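Local coordinates for malate synthase (Haloferax volcanii, PDB 3OYZ), which catalyses the magnesium-dependent condensation of acetyl-CoA with glyoxylate to malyl-CoA and its hydrolysis to malate in the glyoxylate cycle, at residues 85-90 with 127-132; 211-216 with 242-247; 347-352 with 364-369; 400-405 with 423-428. One frame throughout, in Å; residues are numbered along the deposited sequence.

Contact 1. Residues 85-90 with 127-132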
loop_
_atom_site.group_PDB
_atom_site.type_symbol
_atom_site.label_atom_id
_atom_site.label_comp_id
_atom_site.label_asym_id
_atom_site.label_seq_id
_atom_site.Cartn_x
_atom_site.Cartn_y
_atom_site.Cartn_z
ATOM N N MET A 85 15.671 -21.058 -13.006
ATOM C CA MET A 85 17.116 -21.123 -12.912
ATOM C C MET A 85 17.587 -20.453 -11.615
ATOM O O MET A 85 16.869 -19.639 -10.990
ATOM C CB MET A 85 17.711 -20.404 -14.139
ATOM C CG MET A 85 17.091 -20.962 -15.406
ATOM S SD MET A 85 17.928 -22.533 -15.925
ATOM C CE MET A 85 16.897 -23.698 -15.055
ATOM N N VAL A 86 18.851 -20.654 -11.269
ATOM C CA VAL A 86 19.331 -19.895 -10.105
ATOM C C VAL A 86 19.690 -18.455 -10.528
ATOM O O VAL A 86 19.950 -18.236 -11.709
ATOM C CB VAL A 86 20.537 -20.529 -9.378
ATOM C CG1 VAL A 86 20.115 -21.880 -8.774
ATOM C CG2 VAL A 86 21.715 -20.738 -10.338
ATOM N N TRP A 87 19.597 -17.517 -9.600
ATOM C CA TRP A 87 19.994 -16.105 -9.852
ATOM C C TRP A 87 20.106 -15.389 -8.524
ATOM O O TRP A 87 19.473 -15.727 -7.518
ATOM C CB TRP A 87 18.949 -15.399 -10.741
ATOM C CG TRP A 87 19.270 -13.972 -11.150
ATOM C CD1 TRP A 87 18.946 -12.803 -10.463
ATOM C CD2 TRP A 87 19.977 -13.574 -12.337
ATOM N NE1 TRP A 87 19.416 -11.717 -11.189
ATOM C CE2 TRP A 87 20.012 -12.156 -12.341
ATOM C CE3 TRP A 87 20.535 -14.282 -13.412
ATOM C CZ2 TRP A 87 20.615 -11.429 -13.364
ATOM C CZ3 TRP A 87 21.141 -13.572 -14.454
ATOM C CH2 TRP A 87 21.273 -12.160 -14.338
ATOM N N HIS A 88 20.938 -14.355 -8.450
ATOM C CA HIS A 88 20.735 -13.522 -7.281
ATOM C C HIS A 88 21.363 -12.164 -7.626
ATOM O O HIS A 88 22.490 -12.074 -8.110
ATOM C CB HIS A 88 21.415 -14.075 -6.004
ATOM C CG HIS A 88 20.885 -13.500 -4.732
ATOM N ND1 HIS A 88 21.142 -12.193 -4.349
ATOM C CD2 HIS A 88 20.167 -14.067 -3.722
ATOM C CE1 HIS A 88 20.587 -11.977 -3.165
ATOM N NE2 HIS A 88 20.018 -13.098 -2.755
ATOM N N ARG A 89 20.635 -11.112 -7.293
ATOM C CA ARG A 89 21.090 -9.733 -7.477
ATOM C C ARG A 89 22.456 -9.423 -6.821
ATOM O O ARG A 89 23.142 -8.502 -7.309
ATOM C CB ARG A 89 20.013 -8.755 -6.905
ATOM C CG ARG A 89 19.783 -8.776 -5.367
ATOM C CD ARG A 89 18.449 -8.111 -4.910
ATOM N NE ARG A 89 18.156 -8.428 -3.520
ATOM C CZ ARG A 89 17.577 -9.571 -3.158
ATOM N NH1 ARG A 89 17.153 -10.460 -4.081
ATOM N NH2 ARG A 89 17.359 -9.796 -1.886
ATOM N N ASP A 90 22.799 -10.074 -5.704
ATOM C CA ASP A 90 24.039 -9.799 -5.003
ATOM C C ASP A 90 25.122 -10.884 -5.226
ATOM O O ASP A 90 26.188 -10.780 -4.637
ATOM C CB ASP A 90 23.811 -9.694 -3.489
ATOM C CG ASP A 90 22.804 -8.589 -3.114
ATOM O OD1 ASP A 90 22.879 -7.497 -3.697
ATOM O OD2 ASP A 90 21.985 -8.773 -2.202
ATOM N N ILE A 127 15.934 -2.406 -11.436
ATOM C CA ILE A 127 15.760 -2.675 -12.859
ATOM C C ILE A 127 17.090 -2.946 -13.580
ATOM O O ILE A 127 17.133 -3.714 -14.551
ATOM C CB ILE A 127 14.949 -1.503 -13.480
ATOM C CG1 ILE A 127 14.466 -1.942 -14.880
ATOM C CG2 ILE A 127 15.852 -0.212 -13.575
ATOM C CD1 ILE A 127 13.253 -2.930 -14.660
ATOM N N ASP A 128 18.226 -2.438 -13.082
ATOM C CA ASP A 128 19.458 -2.707 -13.816
ATOM C C ASP A 128 19.878 -4.198 -13.632
ATOM O O ASP A 128 20.445 -4.752 -14.564
ATOM C CB ASP A 128 20.610 -1.772 -13.372
ATOM C CG ASP A 128 20.453 -0.395 -14.048
ATOM O OD1 ASP A 128 19.527 -0.175 -14.889
ATOM O OD2 ASP A 128 21.272 0.481 -13.825
ATOM N N ASP A 129 19.514 -4.821 -12.521
ATOM C CA ASP A 129 19.731 -6.302 -12.357
ATOM C C ASP A 129 18.777 -7.069 -13.298
ATOM O O ASP A 129 19.153 -8.108 -13.879
ATOM C CB ASP A 129 19.377 -6.756 -10.937
ATOM C CG ASP A 129 19.654 -8.276 -10.697
ATOM O OD1 ASP A 129 20.812 -8.722 -10.958
ATOM O OD2 ASP A 129 18.672 -9.002 -10.384
ATOM N N TRP A 130 17.535 -6.613 -13.480
ATOM C CA TRP A 130 16.678 -7.266 -14.497
ATOM C C TRP A 130 17.242 -7.152 -15.897
ATOM O O TRP A 130 17.099 -8.080 -16.715
ATOM C CB TRP A 130 15.215 -6.712 -14.568
ATOM C CG TRP A 130 14.433 -6.718 -13.271
ATOM C CD1 TRP A 130 14.886 -6.581 -11.988
ATOM C CD2 TRP A 130 12.998 -6.685 -13.189
ATOM N NE1 TRP A 130 13.835 -6.499 -11.110
ATOM C CE2 TRP A 130 12.658 -6.508 -11.826
ATOM C CE3 TRP A 130 11.991 -6.724 -14.161
ATOM C CZ2 TRP A 130 11.329 -6.458 -11.366
ATOM C CZ3 TRP A 130 10.633 -6.639 -13.708
ATOM C CH2 TRP A 130 10.334 -6.544 -12.325
ATOM N N LYS A 131 17.921 -6.056 -16.226
ATOM C CA LYS A 131 18.479 -5.911 -17.568
ATOM C C LYS A 131 19.626 -6.953 -17.633
ATOM O O LYS A 131 19.978 -7.384 -18.718
ATOM C CB LYS A 131 19.099 -4.509 -17.705
ATOM C CG LYS A 131 17.933 -3.466 -17.769
ATOM C CD LYS A 131 18.501 -2.004 -17.872
ATOM C CE LYS A 131 17.303 -0.998 -17.790
ATOM N NZ LYS A 131 17.964 0.317 -17.457
ATOM N N LYS A 132 20.321 -7.241 -16.545
ATOM C CA LYS A 132 21.450 -8.264 -16.681
ATOM C C LYS A 132 20.851 -9.646 -17.058
ATOM O O LYS A 132 21.422 -10.341 -17.878
ATOM C CB LYS A 132 22.126 -8.462 -15.321
ATOM C CG LYS A 132 22.949 -7.205 -14.928
ATOM C CD LYS A 132 23.435 -7.326 -13.484
ATOM C CE LYS A 132 24.201 -6.015 -13.141
ATOM N NZ LYS A 132 24.693 -6.069 -11.709
HETATM O O HOH W 1 22.837 -7.380 -9.842
#

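Contact 2. Residues 211-216 with 242-247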
loop_
_atom_site.group_PDB
_atom_site.type_symbol
_atom_site.label_atom_id
_atom_site.label_comp_id
_atom_site.label_asym_id
_atom_site.label_seq_id
_atom_site.Cartn_x
_atom_site.Cartn_y
_atom_site.Cartn_z
ATOM N N GLU A 211 0.038 -5.292 0.656
ATOM C CA GLU A 211 0.597 -4.240 -0.224
ATOM C C GLU A 211 1.530 -4.762 -1.288
ATOM O O GLU A 211 1.501 -4.261 -2.424
ATOM C CB GLU A 211 1.356 -3.133 0.533
ATOM C CG GLU A 211 0.490 -2.437 1.599
ATOM C CD GLU A 211 0.442 -3.167 2.950
ATOM O OE1 GLU A 211 0.985 -4.312 3.082
ATOM O OE2 GLU A 211 -0.200 -2.612 3.876
ATOM N N LEU A 212 2.315 -5.786 -0.952
ATOM C CA LEU A 212 3.147 -6.391 -1.983
ATOM C C LEU A 212 2.298 -6.905 -3.140
ATOM O O LEU A 212 2.647 -6.700 -4.283
ATOM C CB LEU A 212 4.016 -7.520 -1.429
ATOM C CG LEU A 212 4.795 -8.325 -2.446
ATOM C CD1 LEU A 212 5.806 -7.556 -3.335
ATOM C CD2 LEU A 212 5.372 -9.632 -1.863
ATOM N N ARG A 213 1.201 -7.583 -2.818
ATOM C CA ARG A 213 0.341 -8.191 -3.811
ATOM C C ARG A 213 -0.397 -7.119 -4.593
ATOM O O ARG A 213 -0.417 -7.203 -5.820
ATOM C CB ARG A 213 -0.638 -9.140 -3.077
ATOM C CG ARG A 213 0.032 -10.407 -2.507
ATOM C CD ARG A 213 -1.069 -11.365 -1.974
ATOM N NE ARG A 213 -1.414 -10.996 -0.614
ATOM C CZ ARG A 213 -2.621 -10.911 -0.067
ATOM N NH1 ARG A 213 -3.753 -11.231 -0.701
ATOM N NH2 ARG A 213 -2.652 -10.588 1.217
ATOM N N HIS A 214 -0.846 -6.067 -3.899
ATOM C CA HIS A 214 -1.363 -4.894 -4.575
ATOM C C HIS A 214 -0.375 -4.312 -5.599
ATOM O O HIS A 214 -0.725 -4.100 -6.772
ATOM C CB HIS A 214 -1.816 -3.771 -3.634
ATOM C CG HIS A 214 -2.267 -2.540 -4.364
ATOM N ND1 HIS A 214 -3.579 -2.365 -4.786
ATOM C CD2 HIS A 214 -1.587 -1.455 -4.796
ATOM C CE1 HIS A 214 -3.694 -1.173 -5.351
ATOM N NE2 HIS A 214 -2.495 -0.616 -5.410
ATOM N N ASN A 215 0.837 -4.044 -5.152
ATOM C CA ASN A 215 1.884 -3.494 -6.047
ATOM C C ASN A 215 2.326 -4.379 -7.204
ATOM O O ASN A 215 2.618 -3.840 -8.273
ATOM C CB ASN A 215 3.091 -3.089 -5.200
ATOM C CG ASN A 215 2.720 -1.996 -4.174
ATOM O OD1 ASN A 215 1.639 -1.368 -4.235
ATOM N ND2 ASN A 215 3.499 -1.944 -3.114
ATOM N N THR A 216 2.272 -5.712 -7.018
ATOM C CA THR A 216 2.683 -6.644 -8.084
ATOM C C THR A 216 1.523 -6.724 -9.087
ATOM O O THR A 216 1.712 -6.621 -10.272
ATOM C CB THR A 216 2.891 -8.007 -7.477
ATOM O OG1 THR A 216 3.919 -7.809 -6.478
ATOM C CG2 THR A 216 3.372 -9.008 -8.638
ATOM N N ARG A 242 -8.035 -21.480 -0.295
ATOM C CA ARG A 242 -9.161 -20.875 -0.998
ATOM C C ARG A 242 -9.406 -19.429 -0.606
ATOM O O ARG A 242 -9.681 -18.609 -1.479
ATOM C CB ARG A 242 -10.510 -21.602 -0.778
ATOM C CG ARG A 242 -10.626 -22.935 -1.474
ATOM C CD ARG A 242 -11.839 -23.682 -0.905
ATOM N NE ARG A 242 -11.868 -24.958 -1.596
ATOM C CZ ARG A 242 -12.655 -25.974 -1.273
ATOM N NH1 ARG A 242 -13.504 -25.837 -0.263
ATOM N NH2 ARG A 242 -12.595 -27.100 -1.980
ATOM N N GLU A 243 -9.382 -19.137 0.686
ATOM C CA GLU A 243 -9.591 -17.764 1.173
ATOM C C GLU A 243 -8.475 -16.799 0.653
ATOM O O GLU A 243 -8.760 -15.631 0.349
ATOM C CB GLU A 243 -9.492 -17.780 2.708
ATOM C CG GLU A 243 -10.758 -18.418 3.332
ATOM C CD GLU A 243 -10.665 -18.550 4.853
ATOM O OE1 GLU A 243 -9.573 -18.326 5.443
ATOM O OE2 GLU A 243 -11.695 -18.917 5.466
ATOM N N ARG A 244 -7.229 -17.282 0.598
ATOM C CA ARG A 244 -6.113 -16.471 0.065
ATOM C C ARG A 244 -6.363 -16.181 -1.418
ATOM O O ARG A 244 -6.209 -15.045 -1.893
ATOM C CB ARG A 244 -4.788 -17.210 0.264
ATOM C CG ARG A 244 -3.623 -16.489 -0.422
ATOM C CD ARG A 244 -3.583 -15.004 0.156
ATOM N NE ARG A 244 -2.254 -14.510 -0.167
ATOM C CZ ARG A 244 -1.248 -14.414 0.679
ATOM N NH1 ARG A 244 -1.392 -14.658 2.000
ATOM N NH2 ARG A 244 -0.093 -14.091 0.140
ATOM N N MET A 245 -6.781 -17.184 -2.184
ATOM C CA MET A 245 -7.042 -16.951 -3.620
ATOM C C MET A 245 -8.144 -15.945 -3.846
ATOM O O MET A 245 -8.023 -15.085 -4.716
ATOM C CB MET A 245 -7.372 -18.253 -4.356
ATOM C CG MET A 245 -6.098 -19.107 -4.450
ATOM S SD MET A 245 -6.568 -20.617 -5.435
ATOM C CE MET A 245 -7.410 -21.621 -4.203
ATOM N N THR A 246 -9.206 -16.027 -3.044
ATOM C CA THR A 246 -10.280 -15.051 -3.124
ATOM C C THR A 246 -9.769 -13.663 -2.765
ATOM O O THR A 246 -10.127 -12.726 -3.463
ATOM C CB THR A 246 -11.426 -15.415 -2.177
ATOM O OG1 THR A 246 -11.968 -16.662 -2.617
ATOM C CG2 THR A 246 -12.473 -14.342 -2.235
ATOM N N ASP A 247 -8.992 -13.543 -1.691
ATOM C CA ASP A 247 -8.375 -12.251 -1.355
ATOM C C ASP A 247 -7.475 -11.702 -2.495
ATOM O O ASP A 247 -7.618 -10.550 -2.875
ATOM C CB ASP A 247 -7.549 -12.427 -0.087
ATOM C CG ASP A 247 -7.285 -11.100 0.608
ATOM O OD1 ASP A 247 -8.227 -10.568 1.227
ATOM O OD2 ASP A 247 -6.172 -10.538 0.535
HETATM O O HOH W 2 -4.603 -10.397 3.216
#

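Contact 3. Residues 347-352 with 364-369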
loop_
_atom_site.group_PDB
_atom_site.type_symbol
_atom_site.label_atom_id
_atom_site.label_comp_id
_atom_site.label_asym_id
_atom_site.label_seq_id
_atom_site.Cartn_x
_atom_site.Cartn_y
_atom_site.Cartn_z
ATOM N N VAL A 347 15.518 -22.590 16.571
ATOM C CA VAL A 347 16.746 -23.311 16.252
ATOM C C VAL A 347 16.529 -24.787 15.848
ATOM O O VAL A 347 17.170 -25.281 14.914
ATOM C CB VAL A 347 17.664 -23.287 17.489
ATOM C CG1 VAL A 347 19.001 -23.937 17.150
ATOM C CG2 VAL A 347 17.756 -21.852 18.074
ATOM N N ASP A 348 15.622 -25.481 16.530
ATOM C CA ASP A 348 15.321 -26.875 16.211
ATOM C C ASP A 348 14.804 -27.010 14.769
ATOM O O ASP A 348 15.290 -27.872 14.007
ATOM C CB ASP A 348 14.247 -27.451 17.168
ATOM C CG ASP A 348 14.776 -27.796 18.581
ATOM O OD1 ASP A 348 16.008 -27.780 18.780
ATOM O OD2 ASP A 348 13.959 -28.063 19.506
ATOM N N SER A 349 13.806 -26.193 14.397
ATOM C CA SER A 349 13.271 -26.274 13.029
ATOM C C SER A 349 14.355 -26.050 11.986
ATOM O O SER A 349 14.357 -26.698 10.942
ATOM C CB SER A 349 12.146 -25.274 12.809
ATOM O OG SER A 349 11.225 -25.399 13.872
ATOM N N MET A 350 15.314 -25.191 12.319
ATOM C CA MET A 350 16.380 -24.819 11.396
ATOM C C MET A 350 17.422 -25.928 11.172
ATOM O O MET A 350 17.776 -26.232 10.019
ATOM C CB MET A 350 17.013 -23.494 11.840
ATOM C CG MET A 350 16.185 -22.225 11.530
ATOM S SD MET A 350 16.934 -20.678 12.112
ATOM C CE MET A 350 18.572 -20.750 11.389
ATOM N N GLU A 351 17.892 -26.520 12.272
ATOM C CA GLU A 351 18.799 -27.691 12.260
ATOM C C GLU A 351 18.192 -28.908 11.573
ATOM O O GLU A 351 18.810 -29.463 10.661
ATOM C CB GLU A 351 19.306 -28.028 13.658
ATOM C CG GLU A 351 20.347 -27.009 14.139
ATOM C CD GLU A 351 20.545 -26.986 15.651
ATOM O OE1 GLU A 351 21.396 -26.208 16.124
ATOM O OE2 GLU A 351 19.862 -27.712 16.406
ATOM N N GLU A 352 16.952 -29.237 11.940
ATOM C CA GLU A 352 16.152 -30.210 11.186
ATOM C C GLU A 352 16.106 -29.930 9.677
ATOM O O GLU A 352 16.285 -30.846 8.867
ATOM C CB GLU A 352 14.726 -30.384 11.744
ATOM C CG GLU A 352 13.892 -31.346 10.866
ATOM C CD GLU A 352 12.410 -31.526 11.211
ATOM O OE1 GLU A 352 11.711 -32.107 10.343
ATOM O OE2 GLU A 352 11.924 -31.120 12.296
ATOM N N ILE A 364 10.774 -30.041 2.009
ATOM C CA ILE A 364 10.263 -31.060 2.945
ATOM C C ILE A 364 9.016 -30.518 3.627
ATOM O O ILE A 364 8.874 -29.300 3.796
ATOM C CB ILE A 364 11.325 -31.451 4.002
ATOM C CG1 ILE A 364 11.624 -30.303 4.983
ATOM C CG2 ILE A 364 12.607 -31.912 3.296
ATOM C CD1 ILE A 364 12.413 -30.691 6.244
ATOM N N ALA A 365 8.096 -31.405 3.991
ATOM C CA ALA A 365 6.969 -30.991 4.824
ATOM C C ALA A 365 7.467 -31.155 6.264
ATOM O O ALA A 365 7.914 -32.242 6.630
ATOM C CB ALA A 365 5.690 -31.825 4.520
ATOM N N MET A 366 7.503 -30.081 7.048
ATOM C CA MET A 366 7.889 -30.173 8.451
ATOM C C MET A 366 6.633 -30.140 9.311
ATOM O O MET A 366 5.626 -29.543 8.909
ATOM C CB MET A 366 8.824 -29.043 8.848
ATOM C CG MET A 366 9.495 -29.245 10.189
ATOM S SD MET A 366 10.708 -27.921 10.317
ATOM C CE MET A 366 12.011 -28.505 9.225
ATOM N N THR A 367 6.709 -30.789 10.475
ATOM C CA THR A 367 5.525 -31.172 11.250
ATOM C C THR A 367 5.587 -30.703 12.698
ATOM O O THR A 367 6.611 -30.853 13.364
ATOM C CB THR A 367 5.290 -32.695 11.161
ATOM O OG1 THR A 367 4.784 -33.022 9.859
ATOM C CG2 THR A 367 4.291 -33.149 12.187
ATOM N N GLN A 368 4.503 -30.078 13.149
ATOM C CA GLN A 368 4.259 -29.852 14.574
ATOM C C GLN A 368 3.061 -30.732 14.967
ATOM O O GLN A 368 2.003 -30.673 14.319
ATOM C CB GLN A 368 4.002 -28.371 14.891
ATOM C CG GLN A 368 4.870 -27.424 14.066
ATOM C CD GLN A 368 4.353 -25.996 14.015
ATOM O OE1 GLN A 368 3.237 -25.725 13.559
ATOM N NE2 GLN A 368 5.193 -25.072 14.463
ATOM N N SER A 369 3.277 -31.559 15.995
ATOM C CA SER A 369 2.369 -32.576 16.566
ATOM C C SER A 369 1.981 -32.275 18.028
ATOM O O SER A 369 2.827 -31.843 18.830
ATOM C CB SER A 369 3.018 -33.971 16.482
ATOM O OG SER A 369 3.378 -34.356 15.159
#

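Contact 4. Residues 400-405 with 423-428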
loop_
_atom_site.group_PDB
_atom_site.type_symbol
_atom_site.label_atom_id
_atom_site.label_comp_id
_atom_site.label_asym_id
_atom_site.label_seq_id
_atom_site.Cartn_x
_atom_site.Cartn_y
_atom_site.Cartn_z
ATOM N N SER A 400 18.726 -13.562 14.598
ATOM C CA SER A 400 19.626 -12.478 14.212
ATOM C C SER A 400 19.400 -11.230 15.042
ATOM O O SER A 400 20.345 -10.560 15.395
ATOM C CB SER A 400 19.490 -12.109 12.731
ATOM O OG SER A 400 19.652 -13.291 11.981
ATOM N N LEU A 401 18.154 -10.943 15.397
ATOM C CA LEU A 401 17.883 -9.829 16.251
ATOM C C LEU A 401 18.431 -10.117 17.654
ATOM O O LEU A 401 19.028 -9.236 18.253
ATOM C CB LEU A 401 16.381 -9.579 16.324
ATOM C CG LEU A 401 16.096 -8.731 17.539
ATOM C CD1 LEU A 401 16.317 -7.291 17.292
ATOM C CD2 LEU A 401 14.685 -8.890 18.023
ATOM N N PHE A 402 18.163 -11.296 18.193
ATOM C CA PHE A 402 18.684 -11.617 19.526
ATOM C C PHE A 402 20.207 -11.440 19.524
ATOM O O PHE A 402 20.770 -10.735 20.352
ATOM C CB PHE A 402 18.329 -13.058 19.949
ATOM C CG PHE A 402 19.026 -13.457 21.229
ATOM C CD1 PHE A 402 18.489 -13.097 22.451
ATOM C CD2 PHE A 402 20.281 -14.061 21.203
ATOM C CE1 PHE A 402 19.142 -13.404 23.656
ATOM C CE2 PHE A 402 20.953 -14.387 22.403
ATOM C CZ PHE A 402 20.406 -14.023 23.615
ATOM N N GLN A 403 20.888 -12.041 18.566
ATOM C CA GLN A 403 22.339 -11.902 18.452
ATOM C C GLN A 403 22.877 -10.474 18.361
ATOM O O GLN A 403 23.867 -10.148 19.050
ATOM C CB GLN A 403 22.831 -12.683 17.239
ATOM C CG GLN A 403 22.748 -14.213 17.348
ATOM C CD GLN A 403 23.082 -14.873 16.027
ATOM O OE1 GLN A 403 23.150 -14.203 14.999
ATOM N NE2 GLN A 403 23.281 -16.179 16.035
ATOM N N ASP A 404 22.240 -9.641 17.524
ATOM C CA ASP A 404 22.544 -8.223 17.440
ATOM C C ASP A 404 22.489 -7.561 18.800
ATOM O O ASP A 404 23.363 -6.757 19.101
ATOM C CB ASP A 404 21.588 -7.435 16.521
ATOM C CG ASP A 404 22.081 -6.029 16.248
ATOM O OD1 ASP A 404 23.213 -5.881 15.756
ATOM O OD2 ASP A 404 21.401 -5.021 16.530
ATOM N N VAL A 405 21.425 -7.831 19.545
ATOM C CA VAL A 405 21.142 -7.273 20.847
ATOM C C VAL A 405 22.166 -7.749 21.893
ATOM O O VAL A 405 22.725 -6.959 22.632
ATOM C CB VAL A 405 19.746 -7.691 21.324
ATOM C CG1 VAL A 405 19.649 -7.404 22.823
ATOM C CG2 VAL A 405 18.637 -6.920 20.605
ATOM N N GLY A 423 22.162 -21.347 28.975
ATOM C CA GLY A 423 22.355 -22.435 28.026
ATOM C C GLY A 423 21.645 -22.135 26.719
ATOM O O GLY A 423 22.239 -22.289 25.651
ATOM N N VAL A 424 20.376 -21.741 26.808
ATOM C CA VAL A 424 19.610 -21.283 25.637
ATOM C C VAL A 424 20.334 -20.124 24.936
ATOM O O VAL A 424 20.475 -20.137 23.704
ATOM C CB VAL A 424 18.164 -20.856 25.981
ATOM C CG1 VAL A 424 17.407 -20.430 24.709
ATOM C CG2 VAL A 424 17.430 -21.958 26.736
ATOM N N VAL A 425 20.859 -19.195 25.735
ATOM C CA VAL A 425 21.628 -18.076 25.226
ATOM C C VAL A 425 22.814 -18.492 24.380
ATOM O O VAL A 425 23.027 -17.907 23.311
ATOM C CB VAL A 425 22.052 -17.081 26.323
ATOM C CG1 VAL A 425 23.007 -16.022 25.786
ATOM C CG2 VAL A 425 20.845 -16.416 26.939
ATOM N N GLU A 426 23.596 -19.472 24.841
ATOM C CA GLU A 426 24.892 -19.739 24.213
ATOM C C GLU A 426 24.607 -20.550 22.970
ATOM O O GLU A 426 25.329 -20.437 21.979
ATOM C CB GLU A 426 25.899 -20.440 25.138
ATOM C CG GLU A 426 26.558 -19.531 26.208
ATOM C CD GLU A 426 26.930 -18.100 25.734
ATOM O OE1 GLU A 426 27.521 -17.921 24.633
ATOM O OE2 GLU A 426 26.643 -17.133 26.491
ATOM N N ARG A 427 23.500 -21.284 22.988
ATOM C CA ARG A 427 23.042 -21.955 21.767
ATOM C C ARG A 427 22.644 -20.997 20.625
ATOM O O ARG A 427 23.034 -21.240 19.479
ATOM C CB ARG A 427 21.886 -22.904 22.085
ATOM C CG ARG A 427 21.688 -23.958 21.016
ATOM C CD ARG A 427 21.052 -25.190 21.613
ATOM N NE ARG A 427 19.651 -25.380 21.257
ATOM C CZ ARG A 427 19.220 -25.920 20.118
ATOM N NH1 ARG A 427 20.079 -26.282 19.171
ATOM N NH2 ARG A 427 17.916 -26.085 19.928
ATOM N N ALA A 428 21.876 -19.949 20.952
ATOM C CA ALA A 428 21.400 -18.895 20.031
ATOM C C ALA A 428 22.591 -18.189 19.428
ATOM O O ALA A 428 22.697 -18.062 18.208
ATOM C CB ALA A 428 20.563 -17.866 20.764
#

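Contact 1. Residues 85-90 with 127-132
Trp87 donates its indole N-H to the carboxylate of Asp129. Trp87 NE1 lies 2.9 Å from OD2 of Asp129, and the N-H...O angle is 165°. The bond joins two neighbouring beta-alpha units of the TIM barrel: Trp87 sits in the loop after strand 80-81, Asp129 in the first turns of helix 127-143, which follows strand 118-121. OD2 is met on its syn side and lies close to the indole plane, while ring and carboxylate planes are turned 48° apart. With CG anti to the backbone N (chi1 -176°), the indole lies against the helix. Its far corner, CH2, reaches the backbone of Lys132, and Trp87 CZ2 comes 3.9 Å from Lys132 CB at the ring edge. Arg89 adds a flank: its CB is 3.7 Å from Asp129 OD2.

The guanidinium of Arg89 leads away from this helix toward the metal site and forms a salt bridge with Glu123. Its side chain is about 5 Å from that of Glu158, a magnesium ligand. Asp129 OD2 is gripped twice, since the backbone N of Gly125 also donates to it. Both bonds should hold the carboxylate against turning. The other oxygen, Asp129 OD1, takes a hydrogen bond from a water at 2.7 Å; this water also donates to Arg89 O and accepts from Lys132 NZ at 2.9 Å.

Contact 2. Residues 211-216 with 242-247
A stacked arginine pair, Arg213 on Arg244, joins two outer helices of the barrel wall, 210-223 and 238-249. The two guanidinium groups stack face on face, 3.8 Å between centres and 25° from parallel; Arg244 NE covers the outer part of the Arg213 face. The chain of Arg213 is bent at chi3 (-85°), which turns its plane to meet this partner. At the edge, Arg213 NH1 makes a salt bridge of 2.8 Å to Asp247 OD2. The N-H...O angle is 165°, and the carboxylate uses its anti lone pair. A water bridges the same groups, accepting from Arg213 NH2 at 2.8 Å and giving a longer bond of 3.1 Å to Asp247 OD2.

The helices follow successive barrel strands, 183-188 and 226-229. The two positive charges lie among acids: Arg244 NH2 forms salt bridges with Asp229 and Glu190, and Asp247 OD2 also forms a salt bridge with Lys251. These carboxylates probably offset the charge of the arginine pair. A leucine in place of Arg213 would probably leave Asp247 without this ion pair and the Arg244 guanidinium without its stacking partner. Two more bonds help to hold the plane of Arg213: its NH1 donates to Asn248 OD1 of helix 238-249, its NH2 to Ala208 O just ahead of helix 210-223.

Contact 3. Residues 347-352 with 364-369
Met366 overlaps the side of helix 343-358, its thioether end lying between Ser349 and Glu352. The chain leaves strand 364-369 with CG anti to the backbone N (chi1 -167°) and turns at chi3 (-76°). This brings Met366 CE to 3.4 Å from Ser349 O and 3.6 Å from Glu352 CD. Met366 SD lies 3.9 Å from Ser349 CB. Glu352 reaches back toward the strand with its chain extended, and its OE1 rests 3.6 Å from Met366 CG. The contact is by van der Waals packing. The strand pairs with 382-387 in a two-stranded antiparallel sheet outside the TIM barrel, and the axes of 347-352 and 364-369 run roughly antiparallel, at 148°. Trp387 of the paired strand also touches Met366 and Ser349. An alanine in place of Met366 would probably open a gap between helix and strand beside Ser349 and Glu352. The side chain of Ile364, at the start of the strand, lies about 6 Å from the bound acetyl coenzyme A.

Contact 4. Residues 400-405 with 423-428
Phe402 reaches from helix 397-408 toward Ala428 and Val425 of helix 422-428. Its CB points at that helix, and CG is anti to the backbone N (chi1 172°), which carries the ring toward helix 422-428. Phe402 CD2 meets the methyl carbon Ala428 CB at 3.8 Å, and CE2 lies close to the same carbon. At the tip, Phe402 CZ touches Val425 CG1 at 3.9 Å. That methyl approaches the ring edge, close to its plane. Tyr420 also packs here, its ring about perpendicular to that of Phe402, beside Leu416 and Met343.

Next to the apolar patch, Gln403 adds a polar tie. Its NE2 donates to Ala428 O at 2.9 Å, with an N-H...O angle of 161°. The donor is tilted from the carbonyl plane. The same NE2 is also hydrogen-bonded to Val431 O, so this amide joins the last helix and the tail just beyond it. On a different side of helix 397-408, Asp404 forms a salt bridge with Arg8 of the third subunit.

The axes of segments 400-405 and 423-428 cross at -104°, nearly at right angles. This is the packing of the C-terminal helical region outside the TIM barrel, probably the counterpart of the helical C-terminal domain in other malate synthases.

From the N terminus, the four contacts come in series; none nests within or crosses another. Contact 1 closes 36 residues and joins the loop after strand 80-81 to helix 127-143. Contact 2 closes 25 residues between two later barrel helices, with its centre about 25 Å from that of contact 1. The chain then completes the barrel with strand 255-258 and helix 261-269 before leaving it. Contact 3 spans 11 residues, from helix 343-358 to strand 364-369. Contact 4 closes 17 residues in the last helices. These final two touch: Arg427 of helix 422-428 forms salt bridges with Asp348 and Glu351 of helix 343-358. Segments of contacts 2 and 4 both touch the third subunit.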